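Local atomic coordinates of serine-rich secreted cell wall anchored (LPXTG-motif ) protein (Lactobacillus reuteri ATCC 53608, PDB entry 5NXK), a protein that probably serves as a cell-wall-anchored adhesin of the serine-rich repeat family, using a beta-solenoid domain in interactions between the gut bacterium and its host. Residues N26-N32 and H50-N56; N83-Y87 and C145-F150; D185-W189 and L211-N215. All blocks are in the same frame, centred on the assembly; numbering follows the deposited sequence.

Overall arrangement
The chain winds as a parallel beta-solenoid, and the three contacts follow one another along it without nesting or crossing. Near the N terminus, contact 1 closes one coil by pairing strand 28-30 with strand 51-54. Contact 2 comes next and closes a longer loop, joining the corner after strand 79-83 to the segment that leaves the hairpin 137-140/143-146. Contacts 1 and 2 touch: Thr84 lies beside Ala54 and Leu55, and Cys145 packs on Leu55. Contact 3 lies about 17 Å from contact 2, centre to centre. It closes one coil, linking the corner at 185-189 to 211-215 by interior side chains. Its segment 211-215 belongs to the same sheet as both strands of contact 1.

Contact 1 (N26-N32 and H50-N56)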
ATOM      1  N   ASN A  26      10.487  -3.938  23.086  1.00 45.78           N
ATOM      2  CA  ASN A  26      11.076  -2.608  23.100  1.00 44.38           C
ATOM      3  C   ASN A  26      10.993  -1.988  21.705  1.00 37.28           C
ATOM      4  O   ASN A  26      10.784  -2.696  20.711  1.00 33.61           O
ATOM      5  CB  ASN A  26      12.542  -2.691  23.568  1.00 50.39           C
ATOM      6  CG  ASN A  26      13.133  -1.330  23.936  1.00 61.16           C
ATOM      7  OD1 ASN A  26      12.436  -0.313  23.949  1.00 60.58           O
ATOM      8  ND2 ASN A  26      14.426  -1.315  24.254  1.00 61.29           N
ATOM      9  N   ASN A  27      11.147  -0.674  21.624  1.00 37.84           N
ATOM     10  CA  ASN A  27      11.274  -0.034  20.323  1.00 43.08           C
ATOM     11  C   ASN A  27      12.564  -0.476  19.665  1.00 44.10           C
ATOM     12  O   ASN A  27      13.591  -0.595  20.324  1.00 46.96           O
ATOM     13  CB  ASN A  27      11.246   1.487  20.444  1.00 38.42           C
ATOM     14  CG  ASN A  27      10.031   1.988  21.173  1.00 36.98           C
ATOM     15  OD1 ASN A  27       8.916   1.538  20.924  1.00 41.73           O
ATOM     16  ND2 ASN A  27      10.236   2.929  22.087  1.00 41.87           N
ATOM     17  N   ILE A  28      12.523  -0.687  18.358  1.00 34.49           N
ATOM     18  CA  ILE A  28      13.692  -1.182  17.661  1.00 30.28           C
ATOM     19  C   ILE A  28      14.109  -0.238  16.546  1.00 37.05           C
ATOM     20  O   ILE A  28      13.279   0.187  15.730  1.00 35.59           O
ATOM     21  CB  ILE A  28      13.427  -2.578  17.077  1.00 38.05           C
ATOM     22  CG1 ILE A  28      13.101  -3.552  18.220  1.00 39.10           C
ATOM     23  CG2 ILE A  28      14.623  -3.046  16.262  1.00 37.98           C
ATOM     24  CD1 ILE A  28      13.032  -4.991  17.817  1.00 34.71           C
ATOM     25  N   THR A  29      15.398   0.082  16.505  1.00 35.06           N
ATOM     26  CA  THR A  29      15.942   0.854  15.396  1.00 39.98           C
ATOM     27  C   THR A  29      16.807  -0.030  14.506  1.00 38.77           C
ATOM     28  O   THR A  29      17.755  -0.666  14.977  1.00 41.06           O
ATOM     29  CB  THR A  29      16.778   2.043  15.885  1.00 41.33           C
ATOM     30  OG1 THR A  29      15.954   2.919  16.659  1.00 46.38           O
ATOM     31  CG2 THR A  29      17.349   2.808  14.699  1.00 37.31           C
ATOM     32  N   LEU A  30      16.487  -0.047  13.216  1.00 35.90           N
ATOM     33  CA  LEU A  30      17.221  -0.850  12.248  1.00 37.48           C
ATOM     34  C   LEU A  30      18.189   0.005  11.432  1.00 46.91           C
ATOM     35  O   LEU A  30      17.767   0.885  10.673  1.00 51.66           O
ATOM     36  CB  LEU A  30      16.254  -1.575  11.299  1.00 36.95           C
ATOM     37  CG  LEU A  30      15.121  -2.391  11.926  1.00 38.22           C
ATOM     38  CD1 LEU A  30      14.213  -2.968  10.843  1.00 35.27           C
ATOM     39  CD2 LEU A  30      15.681  -3.493  12.804  1.00 36.89           C
ATOM     40  N   ASN A  31      19.483  -0.257  11.588  1.00 42.02           N
ATOM     41  CA  ASN A  31      20.501   0.416  10.787  1.00 42.33           C
ATOM     42  C   ASN A  31      20.721  -0.306   9.460  1.00 40.37           C
ATOM     43  O   ASN A  31      21.288   0.247   8.511  1.00 38.50           O
ATOM     44  CB  ASN A  31      21.811   0.509  11.565  1.00 47.02           C
ATOM     45  CG  ASN A  31      21.666   1.310  12.849  1.00 55.00           C
ATOM     46  OD1 ASN A  31      21.806   0.774  13.946  1.00 66.58           O
ATOM     47  ND2 ASN A  31      21.356   2.595  12.714  1.00 49.96           N
ATOM     48  N   ASN A  32      20.239  -1.538   9.392  1.00 39.91           N
ATOM     49  CA  ASN A  32      20.352  -2.326   8.177  1.00 43.54           C
ATOM     50  C   ASN A  32      18.993  -2.883   7.764  1.00 40.82           C
ATOM     51  O   ASN A  32      18.104  -3.028   8.600  1.00 46.44           O
ATOM     52  CB  ASN A  32      21.333  -3.471   8.409  1.00 47.31           C
ATOM     53  CG  ASN A  32      22.712  -2.979   8.772  1.00 57.17           C
ATOM     54  OD1 ASN A  32      23.444  -2.468   7.928  1.00 61.57           O
ATOM     55  ND2 ASN A  32      23.055  -3.082  10.055  1.00 59.30           N
ATOM     56  N   HIS A  50       4.928  -0.861  20.399  1.00 32.46           N
ATOM     57  CA  HIS A  50       6.285  -0.386  20.148  1.00 28.75           C
ATOM     58  C   HIS A  50       6.477   0.074  18.709  1.00 30.66           C
ATOM     59  O   HIS A  50       5.612  -0.140  17.867  1.00 32.78           O
ATOM     60  CB  HIS A  50       7.291  -1.482  20.487  1.00 36.70           C
ATOM     61  CG  HIS A  50       7.262  -1.891  21.925  1.00 51.05           C
ATOM     62  ND1 HIS A  50       7.764  -1.093  22.932  1.00 58.28           N
ATOM     63  CD2 HIS A  50       6.765  -2.995  22.530  1.00 50.99           C
ATOM     64  CE1 HIS A  50       7.597  -1.701  24.094  1.00 58.22           C
ATOM     65  NE2 HIS A  50       6.986  -2.851  23.878  1.00 57.01           N
ATOM     66  N   TYR A  51       7.611   0.709  18.424  1.00 33.26           N
ATOM     67  CA  TYR A  51       7.893   1.087  17.047  1.00 31.28           C
ATOM     68  C   TYR A  51       9.091   0.323  16.494  1.00 37.62           C
ATOM     69  O   TYR A  51       9.912  -0.200  17.243  1.00 32.59           O
ATOM     70  CB  TYR A  51       8.118   2.611  16.918  1.00 34.78           C
ATOM     71  CG  TYR A  51       9.438   3.162  17.452  1.00 33.94           C
ATOM     72  CD1 TYR A  51      10.644   2.921  16.789  1.00 34.88           C
ATOM     73  CD2 TYR A  51       9.465   3.984  18.574  1.00 37.58           C
ATOM     74  CE1 TYR A  51      11.841   3.435  17.258  1.00 36.92           C
ATOM     75  CE2 TYR A  51      10.664   4.510  19.053  1.00 41.74           C
ATOM     76  CZ  TYR A  51      11.849   4.230  18.390  1.00 41.94           C
ATOM     77  OH  TYR A  51      13.046   4.743  18.850  1.00 41.35           O
ATOM     78  N   ILE A  52       9.165   0.260  15.170  1.00 31.53           N
ATOM     79  CA  ILE A  52      10.361  -0.172  14.482  1.00 34.95           C
ATOM     80  C   ILE A  52      10.748   0.928  13.509  1.00 37.45           C
ATOM     81  O   ILE A  52       9.933   1.351  12.677  1.00 38.09           O
ATOM     82  CB  ILE A  52      10.150  -1.493  13.712  1.00 34.71           C
ATOM     83  CG1 ILE A  52       9.577  -2.570  14.637  1.00 31.53           C
ATOM     84  CG2 ILE A  52      11.460  -1.948  13.077  1.00 29.95           C
ATOM     85  CD1 ILE A  52       9.191  -3.828  13.933  1.00 30.61           C
ATOM     86  N   ASN A  53      11.982   1.392  13.599  1.00 30.00           N
ATOM     87  CA  ASN A  53      12.424   2.498  12.763  1.00 30.41           C
ATOM     88  C   ASN A  53      13.522   2.042  11.791  1.00 33.49           C
ATOM     89  O   ASN A  53      14.673   1.815  12.185  1.00 35.59           O
ATOM     90  CB  ASN A  53      12.898   3.651  13.650  1.00 31.92           C
ATOM     91  CG  ASN A  53      13.397   4.846  12.858  1.00 38.66           C
ATOM     92  OD1 ASN A  53      13.105   4.993  11.671  1.00 39.86           O
ATOM     93  ND2 ASN A  53      14.151   5.719  13.525  1.00 38.92           N
ATOM     94  N   ALA A  54      13.153   1.901  10.522  1.00 27.36           N
ATOM     95  CA  ALA A  54      14.069   1.415   9.496  1.00 27.72           C
ATOM     96  C   ALA A  54      14.819   2.589   8.882  1.00 34.94           C
ATOM     97  O   ALA A  54      14.284   3.322   8.041  1.00 30.82           O
ATOM     98  CB  ALA A  54      13.316   0.641   8.422  1.00 29.84           C
ATOM     99  N   LEU A  55      16.057   2.776   9.329  1.00 34.35           N
ATOM    100  CA  LEU A  55      16.823   3.962   8.974  1.00 38.24           C
ATOM    101  C   LEU A  55      17.574   3.813   7.663  1.00 43.16           C
ATOM    102  O   LEU A  55      18.004   4.807   7.078  1.00 55.03           O
ATOM    103  CB  LEU A  55      17.803   4.314  10.083  1.00 40.70           C
ATOM    104  CG  LEU A  55      17.150   4.970  11.296  1.00 46.30           C
ATOM    105  CD1 LEU A  55      18.209   5.316  12.325  1.00 45.06           C
ATOM    106  CD2 LEU A  55      16.359   6.206  10.877  1.00 43.11           C
ATOM    107  N   ASN A  56      17.759   2.577   7.216  1.00 42.19           N
ATOM    108  CA  ASN A  56      18.574   2.328   6.041  1.00 49.30           C
ATOM    109  C   ASN A  56      17.821   2.495   4.722  1.00 53.88           C
ATOM    110  O   ASN A  56      16.775   1.878   4.505  1.00 47.21           O
ATOM    111  CB  ASN A  56      19.168   0.920   6.120  1.00 60.16           C
ATOM    112  CG  ASN A  56      20.404   0.758   5.258  1.00 72.30           C
ATOM    113  OD1 ASN A  56      21.025   1.740   4.846  1.00 72.02           O
ATOM    114  ND2 ASN A  56      20.771  -0.489   4.985  1.00 79.26           N
TER
HETATM  115  O   HOH W   1      14.936   5.415  16.369  1.00 41.83           O
HETATM  116  O   HOH W   2      16.662  -0.033   7.806  1.00 43.43           O
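Asn27 lays its CB over the face of the Tyr51 ring, a CH-pi contact of 3.4 Å from CB to the ring centroid. The same side chain extends the backbone pairing, because Asn27 OD1 accepts a hydrogen bond from Tyr51 N at 2.9 Å. His50 packs alongside, with Asn26 CA over one face of its ring. From here the two strands run parallel, 14° apart, with axes 4.6 Å apart at their closest. The ladder alternates: Ile28 N to Tyr51 O (2.9 Å), Asn53 N to Ile28 O (2.8 Å), Leu30 N to Asn53 O (2.8 Å) and Leu55 N to Leu30 O (2.9 Å). Such in-register stacking of successive coils is the defining feature of a parallel beta-solenoid. Ile28, Leu30, Ile52 and Ala54 share the inner face, where Leu30 CD1 meets Ile52 CG2 at 3.7 Å and helix 7-14 covers Ile28 and Leu30. Thr29 and Asn53 occupy the other face. There a water bridges Thr29 OG1 (2.7 Å), Tyr51 OH (3.2 Å) and Asn53 ND2 (3.0 Å). Tyr51 OH also bonds to Asp141, and Asn53 OD1 to Tyr138. Just past strand 51-54, Leu55 CD1 packs on Thr29 CG2 at 3.6 Å.

Contact 2 (N83-Y87 and C145-F150)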
ATOM      1  N   ASN A  83      10.097   4.477   8.075  1.00 23.43           N
ATOM      2  CA  ASN A  83      11.130   4.115   7.115  1.00 30.52           C
ATOM      3  C   ASN A  83      11.557   5.300   6.268  1.00 36.37           C
ATOM      4  O   ASN A  83      10.743   6.168   5.945  1.00 33.76           O
ATOM      5  CB  ASN A  83      10.644   2.977   6.202  1.00 27.48           C
ATOM      6  CG  ASN A  83       9.581   3.441   5.233  1.00 29.55           C
ATOM      7  OD1 ASN A  83       8.405   3.568   5.603  1.00 30.10           O
ATOM      8  ND2 ASN A  83       9.985   3.717   3.987  1.00 24.70           N
ATOM      9  N   THR A  84      12.824   5.310   5.874  1.00 30.34           N
ATOM     10  CA  THR A  84      13.335   6.358   4.996  1.00 34.14           C
ATOM     11  C   THR A  84      13.481   5.849   3.572  1.00 33.74           C
ATOM     12  O   THR A  84      13.554   6.637   2.623  1.00 34.07           O
ATOM     13  CB  THR A  84      14.703   6.872   5.470  1.00 33.42           C
ATOM     14  OG1 THR A  84      15.625   5.779   5.473  1.00 34.40           O
ATOM     15  CG2 THR A  84      14.599   7.436   6.880  1.00 38.65           C
ATOM     16  N   SER A  85      13.518   4.528   3.430  1.00 30.84           N
ATOM     17  CA  SER A  85      13.760   3.906   2.135  1.00 25.82           C
ATOM     18  C   SER A  85      12.658   4.187   1.134  1.00 29.93           C
ATOM     19  O   SER A  85      11.472   4.104   1.456  1.00 29.90           O
ATOM     20  CB  SER A  85      13.911   2.396   2.286  1.00 28.47           C
ATOM     21  OG  SER A  85      14.126   1.800   1.017  1.00 29.08           O
ATOM     22  N   LYS A  86      13.057   4.482  -0.101  1.00 24.63           N
ATOM     23  CA  LYS A  86      12.082   4.624  -1.165  1.00 28.04           C
ATOM     24  C   LYS A  86      11.438   3.275  -1.483  1.00 30.21           C
ATOM     25  O   LYS A  86      10.424   3.226  -2.179  1.00 31.13           O
ATOM     26  CB  LYS A  86      12.726   5.264  -2.402  1.00 31.80           C
ATOM     27  CG  LYS A  86      13.695   4.389  -3.190  1.00 35.83           C
ATOM     28  CD  LYS A  86      14.175   5.171  -4.410  1.00 48.14           C
ATOM     29  CE  LYS A  86      15.266   6.160  -4.004  1.00 57.66           C
ATOM     30  NZ  LYS A  86      15.974   6.784  -5.155  1.00 66.07           N
ATOM     31  N   TYR A  87      12.012   2.190  -0.953  1.00 30.08           N
ATOM     32  CA  TYR A  87      11.447   0.847  -1.158  1.00 30.40           C
ATOM     33  C   TYR A  87      10.607   0.350   0.024  1.00 28.34           C
ATOM     34  O   TYR A  87      10.343  -0.843   0.142  1.00 30.81           O
ATOM     35  CB  TYR A  87      12.558  -0.166  -1.490  1.00 26.03           C
ATOM     36  CG  TYR A  87      13.247   0.198  -2.787  1.00 30.04           C
ATOM     37  CD1 TYR A  87      12.543   0.167  -3.979  1.00 27.38           C
ATOM     38  CD2 TYR A  87      14.575   0.633  -2.815  1.00 30.67           C
ATOM     39  CE1 TYR A  87      13.136   0.519  -5.175  1.00 35.24           C
ATOM     40  CE2 TYR A  87      15.180   0.995  -4.010  1.00 30.45           C
ATOM     41  CZ  TYR A  87      14.453   0.936  -5.185  1.00 37.58           C
ATOM     42  OH  TYR A  87      15.016   1.282  -6.389  1.00 39.48           O
ATOM     43  N   CYS A 145      14.524  12.332  10.571  1.00 43.29           N
ATOM     44  CA  CYS A 145      14.959  11.576   9.404  1.00 39.86           C
ATOM     45  C   CYS A 145      14.233  12.043   8.153  1.00 36.00           C
ATOM     46  O   CYS A 145      13.005  12.164   8.157  1.00 34.50           O
ATOM     47  CB  CYS A 145      14.722  10.074   9.618  1.00 40.39           C
ATOM     48  SG  CYS A 145      14.964   9.499  11.332  1.00 74.39           S
ATOM     49  N   GLY A 146      14.991  12.334   7.099  1.00 35.28           N
ATOM     50  CA  GLY A 146      14.404  12.643   5.806  1.00 33.95           C
ATOM     51  C   GLY A 146      14.017  11.352   5.099  1.00 35.60           C
ATOM     52  O   GLY A 146      14.708  10.348   5.230  1.00 40.47           O
ATOM     53  N   THR A 147      12.911  11.366   4.360  1.00 32.37           N
ATOM     54  CA  THR A 147      12.475  10.174   3.645  1.00 29.55           C
ATOM     55  C   THR A 147      12.819  10.292   2.169  1.00 36.18           C
ATOM     56  O   THR A 147      13.069  11.391   1.666  1.00 32.96           O
ATOM     57  CB  THR A 147      10.948   9.940   3.769  1.00 33.32           C
ATOM     58  OG1 THR A 147      10.251  11.026   3.141  1.00 35.49           O
ATOM     59  CG2 THR A 147      10.504   9.825   5.236  1.00 27.73           C
ATOM     60  N   GLU A 148      12.840   9.158   1.477  1.00 30.94           N
ATOM     61  CA  GLU A 148      12.876   9.175   0.022  1.00 35.41           C
ATOM     62  C   GLU A 148      11.603   8.520  -0.492  1.00 35.37           C
ATOM     63  O   GLU A 148      10.998   7.682   0.182  1.00 31.45           O
ATOM     64  CB  GLU A 148      14.102   8.441  -0.534  1.00 40.06           C
ATOM     65  CG  GLU A 148      15.445   9.006  -0.120  1.00 53.90           C
ATOM     66  CD  GLU A 148      16.594   8.102  -0.547  1.00 64.52           C
ATOM     67  OE1 GLU A 148      17.030   8.207  -1.716  1.00 70.27           O
ATOM     68  OE2 GLU A 148      17.048   7.277   0.277  1.00 65.26           O
ATOM     69  N   ALA A 149      11.220   8.863  -1.709  1.00 33.43           N
ATOM     70  CA  ALA A 149       9.985   8.336  -2.254  1.00 33.39           C
ATOM     71  C   ALA A 149      10.300   7.652  -3.560  1.00 35.60           C
ATOM     72  O   ALA A 149      11.122   8.153  -4.338  1.00 32.38           O
ATOM     73  CB  ALA A 149       8.968   9.443  -2.457  1.00 34.81           C
ATOM     74  N   PHE A 150       9.663   6.507  -3.796  1.00 31.91           N
ATOM     75  CA  PHE A 150       9.797   5.830  -5.073  1.00 24.42           C
ATOM     76  C   PHE A 150       9.115   6.628  -6.168  1.00 26.01           C
ATOM     77  O   PHE A 150       7.998   7.103  -5.998  1.00 27.10           O
ATOM     78  CB  PHE A 150       9.206   4.418  -5.017  1.00 28.81           C
ATOM     79  CG  PHE A 150       9.231   3.716  -6.340  1.00 30.00           C
ATOM     80  CD1 PHE A 150      10.425   3.260  -6.869  1.00 33.66           C
ATOM     81  CD2 PHE A 150       8.062   3.537  -7.073  1.00 27.08           C
ATOM     82  CE1 PHE A 150      10.456   2.625  -8.104  1.00 34.66           C
ATOM     83  CE2 PHE A 150       8.084   2.896  -8.304  1.00 31.27           C
ATOM     84  CZ  PHE A 150       9.287   2.442  -8.822  1.00 30.40           C
TER
HETATM   85  O   HOH W   3      15.897   4.672  -0.614  1.00 41.21           O
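A single direct hydrogen bond joins these two segments, although they bury 431 Å² between them. Glu148 N donates to Thr84 O at 2.9 Å. The backbones come close at two places, with CA atoms 4.1 Å apart for Thr84 and Thr147 and 4.4 Å apart for Lys86 and Ala149, yet no strand ladder forms. The other links are looser. Lys86 CA approaches Glu148 O at 3.5 Å in a CA-H...O contact. The Lys86 side chain reaches along Glu148, and NZ makes a long salt bridge to Glu148 OE1 at 3.9 Å. A water accepts from Lys86 N at 2.9 Å and donates weakly to Glu148 OE2 at 3.0 Å. Packing fills in the ends. Thr84 CG2 lies 3.3 Å from Gly146 O and 3.8 Å from Cys145 CB. Lys86 O sits 3.3 Å from Phe150 CB, and Tyr87 CE1 meets Phe150 CD1 at 4.2 Å. Segment 83-87 holds its own bend through an ST turn, in which Ser85 OG accepts from Tyr87 N at 2.9 Å. Ser85 OG also bonds to Ser57 O on the preceding coil. The bend is a corner of the beta-solenoid, where the chain passes from strand 79-83 toward strand 90-92. Segment 145-150 runs alongside this corner, in the same direction, as it returns from the antiparallel hairpin 137-140/143-146. Tyr138 of that hairpin packs on Thr84, Cys145 and Thr147. At the far end, Trp114 of strand 113-115 meets both Tyr87 and Phe150 edge-to-face.

Contact 3 (D185-W189 and L211-N215); sequences DIDMW and LTMEN
The two segments meet inside a corner of the beta-solenoid, through side chains alone. Residues 211-214 are extended. Asn215 leaves the extended conformation (phi/psi -128/31°). In 185-189, Ile186, Met188 and Trp189 are extended, but the chain turns a corner at Asp187 (phi/psi -78/-47°). No beta bridge joins the segments: the nearest CA atoms, those of Asp187 and Met213, are 7.7 Å apart. The buried area is 214 Å². CA-to-CB points toward the other segment for Asp187, Met188, Leu211, Met213 and Asn215.

The polar link is one hydrogen bond, from Asn215 ND2 to Asp187 OD2, at 2.8 Å with an N-H...acceptor angle of 156°. Both residues have chi1 m. Asp187 OD2 also lies 3.6 Å from Met213 CB. This carboxylate has further partners: OD1 accepts from Asn181 and bonds to Thr219, while OD2 also accepts from Asn222. Asn215 in turn bonds to the backbone of Leu179 and Asn181. The result is a buried polar network at a solenoid corner.

The apolar contacts come from Met188, whose mtt rotamer carries the side chain inward in extended form. Its CE meets Met213 SD at 3.8 Å and Leu211 CD1 at 4.4 Å. Met213 is mtm and Leu211 tp. Inward-facing side chains of this kind form the solenoid core.

After the corner, the strand from Met188 onward is at the edge of a parallel sheet, next to strand 221-226, while Ile186, before it, bonds to Ala162. Strand 210-214 belongs to another parallel sheet, between strands 176-181 and 240-244. Leu179 and Met243 of these neighbours pack on Met213.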
ATOM      1  N   ASP A 185       2.981  12.045  -4.854  1.00 25.06           N
ATOM      2  CA  ASP A 185       1.966  12.423  -5.834  1.00 23.60           C
ATOM      3  C   ASP A 185       0.757  11.506  -5.817  1.00 29.77           C
ATOM      4  O   ASP A 185      -0.335  11.893  -6.248  1.00 24.99           O
ATOM      5  CB  ASP A 185       2.550  12.429  -7.247  1.00 29.42           C
ATOM      6  CG  ASP A 185       3.722  13.392  -7.401  1.00 38.12           C
ATOM      7  OD1 ASP A 185       3.666  14.503  -6.828  1.00 36.83           O
ATOM      8  OD2 ASP A 185       4.684  13.043  -8.120  1.00 38.76           O
ATOM      9  N   ILE A 186       0.962  10.270  -5.378  1.00 25.41           N
ATOM     10  CA  ILE A 186      -0.086   9.254  -5.482  1.00 27.53           C
ATOM     11  C   ILE A 186      -0.231   8.546  -4.128  1.00 26.94           C
ATOM     12  O   ILE A 186       0.772   8.235  -3.504  1.00 24.48           O
ATOM     13  CB  ILE A 186       0.236   8.228  -6.612  1.00 20.25           C
ATOM     14  CG1 ILE A 186       0.446   8.955  -7.947  1.00 24.65           C
ATOM     15  CG2 ILE A 186      -0.874   7.180  -6.733  1.00 21.80           C
ATOM     16  CD1 ILE A 186       0.927   8.037  -9.068  1.00 24.44           C
ATOM     17  N   ASP A 187      -1.462   8.324  -3.660  1.00 24.27           N
ATOM     18  CA  ASP A 187      -1.664   7.622  -2.387  1.00 20.02           C
ATOM     19  C   ASP A 187      -1.489   6.105  -2.550  1.00 23.99           C
ATOM     20  O   ASP A 187      -0.811   5.465  -1.750  1.00 28.40           O
ATOM     21  CB  ASP A 187      -3.048   7.912  -1.793  1.00 22.48           C
ATOM     22  CG  ASP A 187      -3.262   9.394  -1.443  1.00 33.51           C
ATOM     23  OD1 ASP A 187      -2.274  10.146  -1.277  1.00 31.60           O
ATOM     24  OD2 ASP A 187      -4.440   9.803  -1.324  1.00 33.61           O
ATOM     25  N   MET A 188      -2.107   5.535  -3.584  1.00 22.00           N
ATOM     26  CA  MET A 188      -2.001   4.091  -3.846  1.00 24.92           C
ATOM     27  C   MET A 188      -1.734   3.872  -5.321  1.00 25.93           C
ATOM     28  O   MET A 188      -2.558   4.239  -6.154  1.00 25.87           O
ATOM     29  CB  MET A 188      -3.283   3.353  -3.465  1.00 23.58           C
ATOM     30  CG  MET A 188      -3.626   3.351  -1.985  1.00 32.36           C
ATOM     31  SD  MET A 188      -5.236   2.548  -1.729  1.00 30.71           S
ATOM     32  CE  MET A 188      -5.318   2.527   0.060  1.00 29.12           C
ATOM     33  N   TRP A 189      -0.597   3.272  -5.650  1.00 23.21           N
ATOM     34  CA  TRP A 189      -0.277   2.986  -7.034  1.00 21.26           C
ATOM     35  C   TRP A 189      -0.120   1.483  -7.188  1.00 25.88           C
ATOM     36  O   TRP A 189       0.823   0.896  -6.664  1.00 23.85           O
ATOM     37  CB  TRP A 189       1.015   3.698  -7.470  1.00 22.76           C
ATOM     38  CG  TRP A 189       1.234   3.696  -8.954  1.00 24.15           C
ATOM     39  CD1 TRP A 189       0.482   3.053  -9.894  1.00 24.14           C
ATOM     40  CD2 TRP A 189       2.254   4.407  -9.677  1.00 26.88           C
ATOM     41  NE1 TRP A 189       0.973   3.308 -11.147  1.00 24.26           N
ATOM     42  CE2 TRP A 189       2.056   4.137 -11.043  1.00 22.44           C
ATOM     43  CE3 TRP A 189       3.316   5.237  -9.297  1.00 26.91           C
ATOM     44  CZ2 TRP A 189       2.883   4.669 -12.037  1.00 25.86           C
ATOM     45  CZ3 TRP A 189       4.129   5.768 -10.285  1.00 25.18           C
ATOM     46  CH2 TRP A 189       3.910   5.483 -11.636  1.00 26.30           C
ATOM     47  N   LEU A 211     -12.534   4.100   4.547  1.00 27.04           N
ATOM     48  CA  LEU A 211     -11.278   4.481   3.928  1.00 24.04           C
ATOM     49  C   LEU A 211     -11.304   5.979   3.735  1.00 27.44           C
ATOM     50  O   LEU A 211     -12.193   6.503   3.071  1.00 27.63           O
ATOM     51  CB  LEU A 211     -11.077   3.768   2.592  1.00 25.79           C
ATOM     52  CG  LEU A 211      -9.874   4.286   1.787  1.00 28.34           C
ATOM     53  CD1 LEU A 211      -8.584   4.067   2.573  1.00 26.39           C
ATOM     54  CD2 LEU A 211      -9.774   3.600   0.428  1.00 25.07           C
ATOM     55  N   THR A 212     -10.344   6.669   4.339  1.00 24.17           N
ATOM     56  CA  THR A 212     -10.270   8.114   4.237  1.00 26.05           C
ATOM     57  C   THR A 212      -8.902   8.537   3.697  1.00 28.72           C
ATOM     58  O   THR A 212      -7.863   8.238   4.292  1.00 28.63           O
ATOM     59  CB  THR A 212     -10.522   8.781   5.605  1.00 28.11           C
ATOM     60  OG1 THR A 212     -11.793   8.357   6.119  1.00 29.34           O
ATOM     61  CG2 THR A 212     -10.514  10.285   5.475  1.00 29.89           C
ATOM     62  N   MET A 213      -8.914   9.213   2.554  1.00 22.65           N
ATOM     63  CA  MET A 213      -7.706   9.737   1.926  1.00 26.95           C
ATOM     64  C   MET A 213      -7.988  11.146   1.424  1.00 27.17           C
ATOM     65  O   MET A 213      -8.161  11.388   0.226  1.00 25.64           O
ATOM     66  CB  MET A 213      -7.202   8.810   0.806  1.00 27.63           C
ATOM     67  CG  MET A 213      -7.183   7.339   1.196  1.00 36.17           C
ATOM     68  SD  MET A 213      -6.070   6.298   0.190  1.00 43.14           S
ATOM     69  CE  MET A 213      -6.968   6.344  -1.341  1.00 23.53           C
ATOM     70  N   GLU A 214      -8.047  12.073   2.374  1.00 27.20           N
ATOM     71  CA  GLU A 214      -8.406  13.453   2.085  1.00 32.42           C
ATOM     72  C   GLU A 214      -7.127  14.253   1.899  1.00 29.84           C
ATOM     73  O   GLU A 214      -6.639  14.882   2.828  1.00 30.39           O
ATOM     74  CB  GLU A 214      -9.257  14.013   3.222  1.00 34.14           C
ATOM     75  CG  GLU A 214     -10.650  13.390   3.246  1.00 40.40           C
ATOM     76  CD  GLU A 214     -11.506  13.892   4.394  1.00 50.42           C
ATOM     77  OE1 GLU A 214     -11.037  13.866   5.556  1.00 54.78           O
ATOM     78  OE2 GLU A 214     -12.660  14.284   4.135  1.00 53.24           O
ATOM     79  N   ASN A 215      -6.607  14.242   0.677  1.00 28.85           N
ATOM     80  CA  ASN A 215      -5.258  14.715   0.414  1.00 26.79           C
ATOM     81  C   ASN A 215      -5.211  15.737  -0.706  1.00 31.64           C
ATOM     82  O   ASN A 215      -4.208  15.866  -1.414  1.00 28.92           O
ATOM     83  CB  ASN A 215      -4.372  13.514   0.096  1.00 28.18           C
ATOM     84  CG  ASN A 215      -4.206  12.596   1.297  1.00 29.27           C
ATOM     85  OD1 ASN A 215      -3.935  13.069   2.403  1.00 29.76           O
ATOM     86  ND2 ASN A 215      -4.364  11.283   1.090  1.00 25.35           N
TER